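Long-range contacts in L-lysine 6-monooxygenase (Pseudomonas syringae pv. tomato, PDB 5CQF), which probably acts as an FAD- and NADP-dependent oxidoreductase of the lysine/ornithine N-hydroxylase family, in siderophore biosynthesis: residues 34-39 against 84-89; 78-83 against 414-419; 257-262 against 404-409. All coordinates share one frame; numbering follows the deposited sequence.

Contact 1: 34-39 against 84-89; sequences DAREAS and RSRFSF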
ATOM      1  N   ASP A  34       0.288 -36.823  -6.020  1.00 49.91           N
ATOM      2  CA  ASP A  34      -0.143 -36.755  -4.612  1.00 50.35           C
ATOM      3  C   ASP A  34      -0.746 -38.089  -4.180  1.00 51.99           C
ATOM      4  O   ASP A  34      -0.438 -38.605  -3.116  1.00 52.95           O
ATOM      5  CB  ASP A  34      -1.195 -35.666  -4.385  1.00 49.40           C
ATOM      6  CG  ASP A  34      -0.595 -34.248  -4.311  1.00 51.69           C
ATOM      7  OD1 ASP A  34       0.653 -34.089  -4.404  1.00 52.23           O
ATOM      8  OD2 ASP A  34      -1.398 -33.285  -4.168  1.00 49.51           O
ATOM      9  N   ALA A  35      -1.611 -38.634  -5.024  1.00 52.81           N
ATOM     10  CA  ALA A  35      -2.319 -39.868  -4.728  1.00 58.02           C
ATOM     11  C   ALA A  35      -1.383 -41.101  -4.669  1.00 60.77           C
ATOM     12  O   ALA A  35      -1.429 -41.879  -3.714  1.00 60.92           O
ATOM     13  CB  ALA A  35      -3.428 -40.068  -5.744  1.00 57.92           C
ATOM     14  N   ARG A  36      -0.525 -41.233  -5.680  1.00 63.04           N
ATOM     15  CA  ARG A  36       0.522 -42.259  -5.732  1.00 66.24           C
ATOM     16  C   ARG A  36       1.375 -42.265  -4.460  1.00 67.84           C
ATOM     17  O   ARG A  36       1.607 -43.322  -3.855  1.00 67.82           O
ATOM     18  CB  ARG A  36       1.424 -42.023  -6.957  1.00 69.78           C
ATOM     19  CG  ARG A  36       2.302 -43.203  -7.370  1.00 75.28           C
ATOM     20  CD  ARG A  36       3.623 -42.748  -7.983  1.00 77.90           C
ATOM     21  NE  ARG A  36       4.428 -41.982  -7.018  1.00 80.81           N
ATOM     22  CZ  ARG A  36       5.296 -42.494  -6.132  1.00 82.26           C
ATOM     23  NH1 ARG A  36       5.529 -43.803  -6.054  1.00 87.36           N
ATOM     24  NH2 ARG A  36       5.949 -41.687  -5.310  1.00 75.90           N
ATOM     25  N   GLU A  37       1.835 -41.085  -4.052  1.00 67.73           N
ATOM     26  CA  GLU A  37       2.740 -40.971  -2.906  1.00 69.82           C
ATOM     27  C   GLU A  37       2.026 -41.255  -1.586  1.00 69.86           C
ATOM     28  O   GLU A  37       2.647 -41.658  -0.611  1.00 70.73           O
ATOM     29  CB  GLU A  37       3.389 -39.586  -2.845  1.00 68.16           C
ATOM     30  CG  GLU A  37       4.616 -39.531  -1.937  1.00 68.43           C
ATOM     31  CD  GLU A  37       4.527 -38.480  -0.845  1.00 67.50           C
ATOM     32  OE1 GLU A  37       5.593 -38.017  -0.404  1.00 67.21           O
ATOM     33  OE2 GLU A  37       3.411 -38.130  -0.416  1.00 63.64           O
ATOM     34  N   ALA A  38       0.719 -41.052  -1.565  1.00 69.84           N
ATOM     35  CA  ALA A  38      -0.072 -41.332  -0.383  1.00 71.65           C
ATOM     36  C   ALA A  38      -0.660 -42.744  -0.395  1.00 73.02           C
ATOM     37  O   ALA A  38      -1.404 -43.103   0.515  1.00 74.61           O
ATOM     38  CB  ALA A  38      -1.186 -40.303  -0.277  1.00 73.15           C
ATOM     39  N   SER A  39      -0.334 -43.529  -1.425  1.00 73.43           N
ATOM     40  CA  SER A  39      -0.847 -44.903  -1.610  1.00 74.60           C
ATOM     41  C   SER A  39      -2.341 -44.999  -1.919  1.00 78.36           C
ATOM     42  O   SER A  39      -2.911 -46.073  -1.795  1.00 83.40           O
ATOM     43  CB  SER A  39      -0.525 -45.791  -0.407  1.00 73.19           C
ATOM     44  OG  SER A  39       0.833 -45.670  -0.056  1.00 69.75           O
ATOM     45  N   ARG A  84      -1.234 -30.124   1.531  1.00 37.27           N
ATOM     46  CA  ARG A  84      -0.176 -30.992   1.991  1.00 39.23           C
ATOM     47  C   ARG A  84       0.653 -31.543   0.844  1.00 39.33           C
ATOM     48  O   ARG A  84       1.636 -32.232   1.062  1.00 40.79           O
ATOM     49  CB  ARG A  84      -0.777 -32.150   2.778  1.00 41.15           C
ATOM     50  CG  ARG A  84      -1.664 -31.674   3.900  1.00 42.52           C
ATOM     51  CD  ARG A  84      -2.053 -32.834   4.765  1.00 44.93           C
ATOM     52  NE  ARG A  84      -0.922 -33.307   5.573  1.00 45.70           N
ATOM     53  CZ  ARG A  84      -0.939 -34.428   6.302  1.00 47.60           C
ATOM     54  NH1 ARG A  84      -2.015 -35.194   6.342  1.00 48.02           N
ATOM     55  NH2 ARG A  84       0.129 -34.787   6.996  1.00 48.81           N
ATOM     56  N   SER A  85       0.265 -31.231  -0.375  1.00 37.96           N
ATOM     57  CA  SER A  85       1.011 -31.666  -1.535  1.00 37.73           C
ATOM     58  C   SER A  85       2.472 -31.269  -1.430  1.00 37.88           C
ATOM     59  O   SER A  85       2.798 -30.211  -0.913  1.00 36.59           O
ATOM     60  CB  SER A  85       0.397 -31.056  -2.781  1.00 36.64           C
ATOM     61  OG  SER A  85       1.129 -31.373  -3.943  1.00 36.71           O
ATOM     62  N   ARG A  86       3.358 -32.107  -1.950  1.00 38.92           N
ATOM     63  CA  ARG A  86       4.752 -31.753  -1.945  1.00 40.79           C
ATOM     64  C   ARG A  86       5.125 -30.740  -3.029  1.00 39.14           C
ATOM     65  O   ARG A  86       6.258 -30.259  -3.045  1.00 38.79           O
ATOM     66  CB  ARG A  86       5.634 -33.002  -1.969  1.00 44.53           C
ATOM     67  CG  ARG A  86       5.807 -33.716  -3.288  1.00 48.60           C
ATOM     68  CD  ARG A  86       6.397 -35.096  -3.003  1.00 53.66           C
ATOM     69  NE  ARG A  86       6.686 -35.848  -4.218  1.00 57.80           N
ATOM     70  CZ  ARG A  86       5.818 -36.618  -4.875  1.00 59.88           C
ATOM     71  NH1 ARG A  86       4.552 -36.749  -4.474  1.00 61.71           N
ATOM     72  NH2 ARG A  86       6.213 -37.244  -5.970  1.00 61.08           N
ATOM     73  N   PHE A  87       4.147 -30.348  -3.853  1.00 37.84           N
ATOM     74  CA  PHE A  87       4.337 -29.364  -4.930  1.00 36.93           C
ATOM     75  C   PHE A  87       3.818 -27.952  -4.638  1.00 34.48           C
ATOM     76  O   PHE A  87       3.759 -27.113  -5.523  1.00 33.89           O
ATOM     77  CB  PHE A  87       3.715 -29.917  -6.189  1.00 37.64           C
ATOM     78  CG  PHE A  87       4.046 -31.365  -6.407  1.00 40.02           C
ATOM     79  CD1 PHE A  87       5.357 -31.747  -6.700  1.00 42.16           C
ATOM     80  CD2 PHE A  87       3.079 -32.339  -6.275  1.00 40.82           C
ATOM     81  CE1 PHE A  87       5.690 -33.081  -6.891  1.00 43.30           C
ATOM     82  CE2 PHE A  87       3.398 -33.669  -6.464  1.00 42.58           C
ATOM     83  CZ  PHE A  87       4.705 -34.042  -6.770  1.00 43.76           C
ATOM     84  N   SER A  88       3.505 -27.683  -3.379  1.00 34.15           N
ATOM     85  CA  SER A  88       3.062 -26.361  -2.956  1.00 32.82           C
ATOM     86  C   SER A  88       4.160 -25.314  -3.102  1.00 32.63           C
ATOM     87  O   SER A  88       5.326 -25.635  -3.124  1.00 33.10           O
ATOM     88  CB  SER A  88       2.572 -26.422  -1.513  1.00 32.93           C
ATOM     89  OG  SER A  88       3.657 -26.588  -0.620  1.00 34.24           O
ATOM     90  N   PHE A  89       3.768 -24.052  -3.224  1.00 32.18           N
ATOM     91  CA  PHE A  89       4.697 -22.962  -3.346  1.00 31.94           C
ATOM     92  C   PHE A  89       5.497 -22.812  -2.053  1.00 32.73           C
ATOM     93  O   PHE A  89       6.641 -22.434  -2.088  1.00 34.52           O
ATOM     94  CB  PHE A  89       3.925 -21.675  -3.616  1.00 31.90           C
ATOM     95  CG  PHE A  89       4.784 -20.528  -4.067  1.00 31.34           C
ATOM     96  CD1 PHE A  89       5.178 -20.426  -5.375  1.00 31.37           C
ATOM     97  CD2 PHE A  89       5.195 -19.575  -3.193  1.00 32.08           C
ATOM     98  CE1 PHE A  89       5.965 -19.398  -5.806  1.00 30.49           C
ATOM     99  CE2 PHE A  89       5.971 -18.508  -3.612  1.00 32.01           C
ATOM    100  CZ  PHE A  89       6.355 -18.429  -4.938  1.00 31.62           C
TER
HETATM  101  O   HOH W   1       2.805 -34.777  -2.836  1.00 41.59           O
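The Phe-87 ring meets Asp-34 obliquely, with OD1 of Asp-34 3.5 Å from CE2 of Phe-87, while one face of the ring is overlain by CG of Arg-86, offset toward the rim. In return Phe-87 CZ sits over the centre of the Arg-86 guanidinium, 3.4 Å above its plane. Beside that guanidinium, CB of Glu-37 comes in obliquely, 3.5 Å from Arg-86 NH1, and Arg-86 NH2 lies near the plane of the Arg-36 guanidinium, at its edge, bringing two like charges close. The Glu-37 carboxylate plane is tilted 16° from that of the Arg-86 guanidinium, with OE1 well out of the guanidinium plane, so only the opposite charges are near and no N-H points at the oxygen; OE2 pairs instead with Arg-84 of the second subunit. Ser-85 OG donates to the syn lone pair of Asp-34 OD1 (2.8 Å). The same oxygen accepts a hydrogen bond from a water, also at 2.8 Å, that accepts in turn from Arg-86 N (2.9 Å) and Arg-86 NH1 (3.1 Å). That water ties both backbone and side chain of Arg-86 to the aspartate. OD2 of Asp-34 is engaged by Arg-81 and Asn-82, so both oxygens of this buried carboxylate have partners. Ser-85 OG, anti to its backbone N (chi1 176°), also accepts from Phe-87 N with an N-H...O angle of 166°, an ST turn within the type I beta turn 85-88. The loop is pinned here to the last turn of helix 23-37, whose N-terminal end carries part of a Rossmann-type GxGxxG pattern, consistent with FAD binding.

Contact 2: 78-83 against 414-419; sequences VTPRNP and LMALRA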
ATOM      1  N   VAL A  78      -1.487 -26.512  -6.601  1.00 33.85           N
ATOM      2  CA  VAL A  78      -1.974 -27.673  -5.795  1.00 33.61           C
ATOM      3  C   VAL A  78      -2.714 -27.374  -4.530  1.00 32.07           C
ATOM      4  O   VAL A  78      -3.608 -28.117  -4.165  1.00 32.45           O
ATOM      5  CB  VAL A  78      -0.829 -28.641  -5.418  1.00 34.58           C
ATOM      6  CG1 VAL A  78      -0.199 -29.172  -6.678  1.00 34.73           C
ATOM      7  CG2 VAL A  78       0.232 -27.965  -4.550  1.00 33.99           C
ATOM      8  N   THR A  79      -2.322 -26.301  -3.858  1.00 32.05           N
ATOM      9  CA  THR A  79      -2.755 -26.004  -2.499  1.00 32.05           C
ATOM     10  C   THR A  79      -4.268 -25.872  -2.365  1.00 34.11           C
ATOM     11  O   THR A  79      -4.806 -26.315  -1.369  1.00 35.49           O
ATOM     12  CB  THR A  79      -2.044 -24.733  -1.997  1.00 31.64           C
ATOM     13  OG1 THR A  79      -0.652 -24.986  -1.842  1.00 30.97           O
ATOM     14  CG2 THR A  79      -2.632 -24.204  -0.684  1.00 32.02           C
ATOM     15  N   PRO A  80      -4.972 -25.235  -3.341  1.00 35.05           N
ATOM     16  CA  PRO A  80      -6.426 -25.082  -3.105  1.00 35.17           C
ATOM     17  C   PRO A  80      -7.143 -26.402  -3.112  1.00 34.71           C
ATOM     18  O   PRO A  80      -8.215 -26.517  -2.528  1.00 38.14           O
ATOM     19  CB  PRO A  80      -6.908 -24.171  -4.257  1.00 34.99           C
ATOM     20  CG  PRO A  80      -5.695 -23.524  -4.791  1.00 35.37           C
ATOM     21  CD  PRO A  80      -4.537 -24.485  -4.530  1.00 34.64           C
ATOM     22  N   ARG A  81      -6.534 -27.384  -3.760  1.00 34.57           N
ATOM     23  CA  ARG A  81      -7.005 -28.776  -3.789  1.00 35.06           C
ATOM     24  C   ARG A  81      -6.422 -29.581  -2.629  1.00 37.75           C
ATOM     25  O   ARG A  81      -7.146 -30.337  -1.984  1.00 39.61           O
ATOM     26  CB  ARG A  81      -6.573 -29.441  -5.094  1.00 34.80           C
ATOM     27  CG  ARG A  81      -6.868 -30.928  -5.140  1.00 36.57           C
ATOM     28  CD  ARG A  81      -6.459 -31.589  -6.449  1.00 37.34           C
ATOM     29  NE  ARG A  81      -5.039 -31.404  -6.719  1.00 38.63           N
ATOM     30  CZ  ARG A  81      -4.048 -32.068  -6.131  1.00 40.17           C
ATOM     31  NH1 ARG A  81      -4.287 -33.035  -5.251  1.00 40.31           N
ATOM     32  NH2 ARG A  81      -2.791 -31.769  -6.447  1.00 42.18           N
ATOM     33  N   ASN A  82      -5.113 -29.425  -2.370  1.00 36.89           N
ATOM     34  CA  ASN A  82      -4.432 -30.182  -1.297  1.00 38.24           C
ATOM     35  C   ASN A  82      -3.204 -29.437  -0.743  1.00 35.28           C
ATOM     36  O   ASN A  82      -2.147 -29.495  -1.327  1.00 35.64           O
ATOM     37  CB  ASN A  82      -3.999 -31.551  -1.840  1.00 38.09           C
ATOM     38  CG  ASN A  82      -3.109 -32.294  -0.884  1.00 39.59           C
ATOM     39  OD1 ASN A  82      -3.192 -32.117   0.321  1.00 40.50           O
ATOM     40  ND2 ASN A  82      -2.255 -33.141  -1.422  1.00 40.83           N
ATOM     41  N   PRO A  83      -3.365 -28.705   0.341  1.00 33.99           N
ATOM     42  CA  PRO A  83      -2.249 -27.955   0.890  1.00 35.09           C
ATOM     43  C   PRO A  83      -1.049 -28.823   1.348  1.00 36.79           C
ATOM     44  O   PRO A  83       0.024 -28.299   1.506  1.00 37.67           O
ATOM     45  CB  PRO A  83      -2.868 -27.257   2.097  1.00 34.61           C
ATOM     46  CG  PRO A  83      -4.316 -27.132   1.745  1.00 34.45           C
ATOM     47  CD  PRO A  83      -4.611 -28.422   1.071  1.00 34.90           C
ATOM     48  N   LEU A 414      -7.395 -22.181 -10.269  1.00 38.92           N
ATOM     49  CA  LEU A 414      -8.508 -22.809 -10.974  1.00 37.02           C
ATOM     50  C   LEU A 414      -8.080 -24.163 -11.519  1.00 37.27           C
ATOM     51  O   LEU A 414      -8.841 -25.120 -11.434  1.00 35.11           O
ATOM     52  CB  LEU A 414      -9.020 -21.915 -12.113  1.00 36.99           C
ATOM     53  CG  LEU A 414      -9.692 -20.622 -11.621  1.00 38.17           C
ATOM     54  CD1 LEU A 414     -10.217 -19.786 -12.802  1.00 38.79           C
ATOM     55  CD2 LEU A 414     -10.809 -20.868 -10.605  1.00 37.18           C
HETATM   56  N   MSE A 415      -6.847 -24.228 -12.032  1.00 38.15           N
HETATM   57  CA  MSE A 415      -6.281 -25.459 -12.543  1.00 39.71           C
HETATM   58  C   MSE A 415      -6.205 -26.493 -11.488  1.00 37.37           C
HETATM   59  O   MSE A 415      -6.462 -27.666 -11.752  1.00 35.03           O
HETATM   60  CB  MSE A 415      -4.888 -25.268 -13.095  1.00 43.67           C
HETATM   61  CG  MSE A 415      -5.052 -24.696 -14.479  1.00 47.44           C
HETATM   62 SE   MSE A 415      -3.405 -23.735 -14.864  1.00 65.55          SE
HETATM   63  CE  MSE A 415      -4.226 -23.068 -16.544  1.00 61.54           C
ATOM     64  N   ALA A 416      -5.860 -26.074 -10.281  1.00 36.89           N
ATOM     65  CA  ALA A 416      -5.751 -27.021  -9.170  1.00 36.98           C
ATOM     66  C   ALA A 416      -7.072 -27.655  -8.895  1.00 36.62           C
ATOM     67  O   ALA A 416      -7.139 -28.832  -8.673  1.00 37.33           O
ATOM     68  CB  ALA A 416      -5.258 -26.342  -7.933  1.00 37.28           C
ATOM     69  N   LEU A 417      -8.128 -26.858  -8.909  1.00 38.92           N
ATOM     70  CA  LEU A 417      -9.484 -27.331  -8.569  1.00 39.10           C
ATOM     71  C   LEU A 417     -10.071 -28.215  -9.655  1.00 39.35           C
ATOM     72  O   LEU A 417     -10.657 -29.258  -9.363  1.00 38.49           O
ATOM     73  CB  LEU A 417     -10.405 -26.145  -8.268  1.00 38.62           C
ATOM     74  CG  LEU A 417      -9.959 -25.378  -6.985  1.00 37.63           C
ATOM     75  CD1 LEU A 417     -10.719 -24.087  -6.785  1.00 37.13           C
ATOM     76  CD2 LEU A 417     -10.156 -26.245  -5.760  1.00 37.63           C
ATOM     77  N   ARG A 418      -9.869 -27.805 -10.895  1.00 38.15           N
ATOM     78  CA  ARG A 418     -10.258 -28.605 -12.024  1.00 38.72           C
ATOM     79  C   ARG A 418      -9.558 -29.940 -12.009  1.00 39.07           C
ATOM     80  O   ARG A 418     -10.196 -30.962 -12.245  1.00 41.06           O
ATOM     81  CB  ARG A 418      -9.945 -27.908 -13.355  1.00 39.55           C
ATOM     82  CG  ARG A 418     -10.820 -26.710 -13.661  1.00 40.94           C
ATOM     83  CD  ARG A 418     -10.874 -26.429 -15.147  1.00 41.75           C
ATOM     84  NE  ARG A 418      -9.564 -26.131 -15.723  1.00 40.66           N
ATOM     85  CZ  ARG A 418      -9.018 -24.923 -15.769  1.00 42.63           C
ATOM     86  NH1 ARG A 418      -9.622 -23.882 -15.233  1.00 45.65           N
ATOM     87  NH2 ARG A 418      -7.839 -24.745 -16.327  1.00 45.61           N
ATOM     88  N   ALA A 419      -8.255 -29.938 -11.764  1.00 40.15           N
ATOM     89  CA  ALA A 419      -7.482 -31.176 -11.698  1.00 41.96           C
ATOM     90  C   ALA A 419      -8.100 -32.155 -10.728  1.00 43.21           C
ATOM     91  O   ALA A 419      -8.123 -33.336 -10.996  1.00 44.11           O
ATOM     92  CB  ALA A 419      -6.037 -30.900 -11.296  1.00 42.66           C
TER
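Pro-80 lays its ring atom CD against CB of Ala-416 on helix 412-428, 3.9 Å away. The helix lies near the C-terminus and rests Met-415, a selenomethionine, on Pro-23 and Ala-27 of helix 23-37, the helix of the Rossmann-type strand-turn-helix unit that probably belongs to the FAD-binding domain. Loop 78-83 packs on helix 412-428 through Ala-416 and Leu-417. Another ring atom, Pro-80 CB, meets CD2 of Leu-417 at 4.1 Å, and the same methyl also approaches the carbonyl of Pro-80, 3.8 Å from its O. Ala-416 CB, small enough to let the loop backbone come close, further touches Val-78 N at 4.0 Å. A backbone hydrogen bond from Asn-82 N to Val-78 O, 2.7 Å, closes one turn of the loop that presents these groups. Arg-81 leaves its backbone with CG anti to N (chi1 173°), and its CB, CG and CD run alongside the carbonyl O of Ala-416 before the chain bends at chi3. Its NH2 ends in a salt bridge to Asp-34, while Arg-81 CD lies 3.6 Å from Ala-416 O, which sits in plane at the edge of the guanidinium.

Contact 3: 257-262 against 404-409; sequences DHVDYF and HGISDS
Phe-262 reaches from its helix to the backbone of His-404 and Gly-405, beginning at CB, which lies 3.6 Å from His-404 O. CG is anti to the backbone N (chi1 -174°), and one ring face lies over the peptide joining these two residues. CG approaches the carbonyl carbon of His-404 and the nitrogen of Gly-405 about equally. Along one edge of the ring CD2 is 3.4 Å from His-404 C and CE2 is 3.5 Å from Gly-405 N; along the other edge CD1 and CE1 both meet Gly-405 CA, CD1 at 3.6 Å, all on the same face. The tip, CZ, is again nearest Gly-405 N, which stands over the ring centre, 3.4 Å above the plane. Gly-405 CA makes a CH-pi contact with that face, 14° off the ring normal. Gly-405 has a positive phi just past helix 401-404 and no side chain to separate its backbone from the aromatic face. In chain order helix 255-264 falls between strands of the second parallel sheet, whereas 404-409 follows strand 393-396 of the first; the contact therefore joins elements associated with the two Rossmann-type sheets of this probable two-dinucleotide-domain flavoprotein. Phe-262 also packs on Arg-270 and Leu-274 of helix 267-280. One turn back, Val-259 forks between two neighbours: CG1 runs alongside the His-404 side chain, 4.1 Å from ND1, and CG2 meets CD1 of Ile-406 at 3.5 Å. Val-259 and Ile-406 cross at about a right angle, and the same Ile-406 methyl touches CB of His-258. His-404 ND1 is hydrogen-bonded to His-263 NE2, on the same helix as Val-259.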
ATOM      1  N   ASP A 257     -18.014 -20.342  -8.138  1.00 38.00           N
ATOM      2  CA  ASP A 257     -19.390 -19.949  -7.811  1.00 40.47           C
ATOM      3  C   ASP A 257     -20.132 -19.371  -9.017  1.00 39.66           C
ATOM      4  O   ASP A 257     -21.348 -19.562  -9.148  1.00 37.73           O
ATOM      5  CB  ASP A 257     -19.423 -18.901  -6.720  1.00 42.66           C
ATOM      6  CG  ASP A 257     -19.017 -19.446  -5.363  1.00 45.87           C
ATOM      7  OD1 ASP A 257     -18.840 -20.683  -5.193  1.00 47.98           O
ATOM      8  OD2 ASP A 257     -18.894 -18.596  -4.456  1.00 48.00           O
ATOM      9  N   HIS A 258     -19.395 -18.652  -9.866  1.00 38.65           N
ATOM     10  CA  HIS A 258     -19.944 -18.069 -11.087  1.00 41.56           C
ATOM     11  C   HIS A 258     -20.105 -19.142 -12.166  1.00 40.31           C
ATOM     12  O   HIS A 258     -21.078 -19.124 -12.895  1.00 37.63           O
ATOM     13  CB  HIS A 258     -19.102 -16.868 -11.540  1.00 42.44           C
ATOM     14  CG  HIS A 258     -19.097 -15.768 -10.517  1.00 46.87           C
ATOM     15  ND1 HIS A 258     -19.845 -14.615 -10.652  1.00 48.57           N
ATOM     16  CD2 HIS A 258     -18.509 -15.691  -9.296  1.00 48.67           C
ATOM     17  CE1 HIS A 258     -19.713 -13.874  -9.565  1.00 48.36           C
ATOM     18  NE2 HIS A 258     -18.901 -14.500  -8.731  1.00 50.64           N
ATOM     19  N   VAL A 259     -19.175 -20.090 -12.235  1.00 40.16           N
ATOM     20  CA  VAL A 259     -19.327 -21.228 -13.113  1.00 40.06           C
ATOM     21  C   VAL A 259     -20.578 -21.993 -12.654  1.00 41.41           C
ATOM     22  O   VAL A 259     -21.404 -22.332 -13.522  1.00 39.37           O
ATOM     23  CB  VAL A 259     -18.066 -22.111 -13.140  1.00 42.38           C
ATOM     24  CG1 VAL A 259     -18.277 -23.380 -13.967  1.00 41.67           C
ATOM     25  CG2 VAL A 259     -16.869 -21.317 -13.666  1.00 42.34           C
ATOM     26  N   ASP A 260     -20.766 -22.208 -11.332  1.00 40.47           N
ATOM     27  CA  ASP A 260     -22.009 -22.907 -10.822  1.00 41.52           C
ATOM     28  C   ASP A 260     -23.265 -22.201 -11.304  1.00 41.53           C
ATOM     29  O   ASP A 260     -24.172 -22.817 -11.849  1.00 42.47           O
ATOM     30  CB  ASP A 260     -22.125 -22.948  -9.290  1.00 42.65           C
ATOM     31  CG  ASP A 260     -21.098 -23.882  -8.614  1.00 46.27           C
ATOM     32  OD1 ASP A 260     -20.358 -24.600  -9.305  1.00 47.27           O
ATOM     33  OD2 ASP A 260     -21.040 -23.900  -7.361  1.00 49.85           O
ATOM     34  N   TYR A 261     -23.337 -20.898 -11.065  1.00 40.21           N
ATOM     35  CA  TYR A 261     -24.523 -20.155 -11.411  1.00 39.67           C
ATOM     36  C   TYR A 261     -24.787 -20.330 -12.905  1.00 40.92           C
ATOM     37  O   TYR A 261     -25.911 -20.650 -13.273  1.00 42.85           O
ATOM     38  CB  TYR A 261     -24.400 -18.677 -11.032  1.00 38.05           C
ATOM     39  CG  TYR A 261     -25.569 -17.830 -11.503  1.00 38.30           C
ATOM     40  CD1 TYR A 261     -26.789 -17.831 -10.816  1.00 37.10           C
ATOM     41  CD2 TYR A 261     -25.442 -17.010 -12.621  1.00 38.46           C
ATOM     42  CE1 TYR A 261     -27.854 -17.055 -11.238  1.00 37.54           C
ATOM     43  CE2 TYR A 261     -26.509 -16.225 -13.077  1.00 39.60           C
ATOM     44  CZ  TYR A 261     -27.713 -16.244 -12.392  1.00 39.41           C
ATOM     45  OH  TYR A 261     -28.742 -15.444 -12.871  1.00 36.28           O
ATOM     46  N   PHE A 262     -23.759 -20.170 -13.751  1.00 38.76           N
ATOM     47  CA  PHE A 262     -23.920 -20.320 -15.199  1.00 39.06           C
ATOM     48  C   PHE A 262     -24.459 -21.702 -15.587  1.00 39.41           C
ATOM     49  O   PHE A 262     -25.349 -21.789 -16.396  1.00 40.28           O
ATOM     50  CB  PHE A 262     -22.625 -20.050 -15.934  1.00 38.52           C
ATOM     51  CG  PHE A 262     -22.763 -20.041 -17.412  1.00 39.28           C
ATOM     52  CD1 PHE A 262     -23.192 -18.905 -18.069  1.00 41.11           C
ATOM     53  CD2 PHE A 262     -22.468 -21.165 -18.153  1.00 41.35           C
ATOM     54  CE1 PHE A 262     -23.320 -18.889 -19.442  1.00 42.51           C
ATOM     55  CE2 PHE A 262     -22.582 -21.168 -19.524  1.00 42.06           C
ATOM     56  CZ  PHE A 262     -22.991 -20.023 -20.175  1.00 43.79           C
ATOM     57  N   HIS A 404     -19.018 -22.191 -19.883  1.00 39.98           N
ATOM     58  CA  HIS A 404     -18.913 -21.956 -18.443  1.00 39.13           C
ATOM     59  C   HIS A 404     -19.161 -20.526 -17.997  1.00 40.20           C
ATOM     60  O   HIS A 404     -19.098 -20.247 -16.813  1.00 39.48           O
ATOM     61  CB  HIS A 404     -17.552 -22.429 -17.938  1.00 38.69           C
ATOM     62  CG  HIS A 404     -17.225 -23.827 -18.341  1.00 39.27           C
ATOM     63  ND1 HIS A 404     -17.812 -24.921 -17.754  1.00 40.64           N
ATOM     64  CD2 HIS A 404     -16.385 -24.316 -19.283  1.00 41.56           C
ATOM     65  CE1 HIS A 404     -17.359 -26.029 -18.317  1.00 41.40           C
ATOM     66  NE2 HIS A 404     -16.475 -25.693 -19.238  1.00 40.63           N
ATOM     67  N   GLY A 405     -19.454 -19.620 -18.926  1.00 41.27           N
ATOM     68  CA  GLY A 405     -19.727 -18.237 -18.561  1.00 43.55           C
ATOM     69  C   GLY A 405     -18.513 -17.368 -18.258  1.00 44.73           C
ATOM     70  O   GLY A 405     -18.659 -16.167 -18.006  1.00 43.64           O
ATOM     71  N   ILE A 406     -17.321 -17.957 -18.316  1.00 46.93           N
ATOM     72  CA  ILE A 406     -16.076 -17.235 -18.055  1.00 50.57           C
ATOM     73  C   ILE A 406     -15.005 -17.523 -19.108  1.00 49.27           C
ATOM     74  O   ILE A 406     -14.826 -18.651 -19.571  1.00 46.68           O
ATOM     75  CB  ILE A 406     -15.480 -17.599 -16.690  1.00 53.59           C
ATOM     76  CG1 ILE A 406     -16.460 -17.281 -15.566  1.00 59.62           C
ATOM     77  CG2 ILE A 406     -14.200 -16.818 -16.449  1.00 54.97           C
ATOM     78  CD1 ILE A 406     -16.065 -17.932 -14.244  1.00 62.15           C
ATOM     79  N   SER A 407     -14.278 -16.470 -19.440  1.00 52.53           N
ATOM     80  CA  SER A 407     -13.166 -16.509 -20.382  1.00 55.64           C
ATOM     81  C   SER A 407     -12.066 -17.428 -19.833  1.00 51.84           C
ATOM     82  O   SER A 407     -11.951 -17.596 -18.621  1.00 48.66           O
ATOM     83  CB  SER A 407     -12.685 -15.065 -20.610  1.00 60.28           C
ATOM     84  OG  SER A 407     -11.401 -15.023 -21.171  1.00 71.32           O
ATOM     85  N   ASP A 408     -11.301 -18.069 -20.709  1.00 50.84           N
ATOM     86  CA  ASP A 408     -10.278 -18.993 -20.229  1.00 52.17           C
ATOM     87  C   ASP A 408      -9.132 -18.212 -19.603  1.00 50.32           C
ATOM     88  O   ASP A 408      -8.747 -17.174 -20.107  1.00 50.60           O
ATOM     89  CB  ASP A 408      -9.747 -19.928 -21.322  1.00 53.06           C
ATOM     90  CG  ASP A 408      -9.025 -21.161 -20.730  1.00 55.38           C
ATOM     91  OD1 ASP A 408      -9.185 -21.440 -19.513  1.00 53.30           O
ATOM     92  OD2 ASP A 408      -8.297 -21.855 -21.471  1.00 57.55           O
ATOM     93  N   SER A 409      -8.613 -18.709 -18.488  1.00 50.51           N
ATOM     94  CA  SER A 409      -7.634 -17.969 -17.674  1.00 50.56           C
ATOM     95  C   SER A 409      -6.467 -18.898 -17.490  1.00 49.23           C
ATOM     96  O   SER A 409      -6.644 -20.111 -17.466  1.00 46.61           O
ATOM     97  CB  SER A 409      -8.237 -17.648 -16.303  1.00 51.06           C
ATOM     98  OG  SER A 409      -7.630 -16.533 -15.693  1.00 56.63           O
TER

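Contacts 1 and 2 are directly joined, their centres 11 Å apart: Asp-34 OD2 forms a salt bridge with Arg-81 NH2 at 3.1 Å and a probable hydrogen bond with Asn-82 ND2 at 2.9 Å. Their segments alternate along the chain, and both contacts border the second subunit. Contact 3 is nested in the chain loop that contact 2 closes; the two have centres 17 Å apart and touch where Met-415 CE packs 3.9 Å from Ser-409 O. From contact 1 it is remote, about 17 Å between nearest atoms, and it faces a third subunit instead. Helix 412-428 and the loop preceding it thus connect the two neighbourhoods.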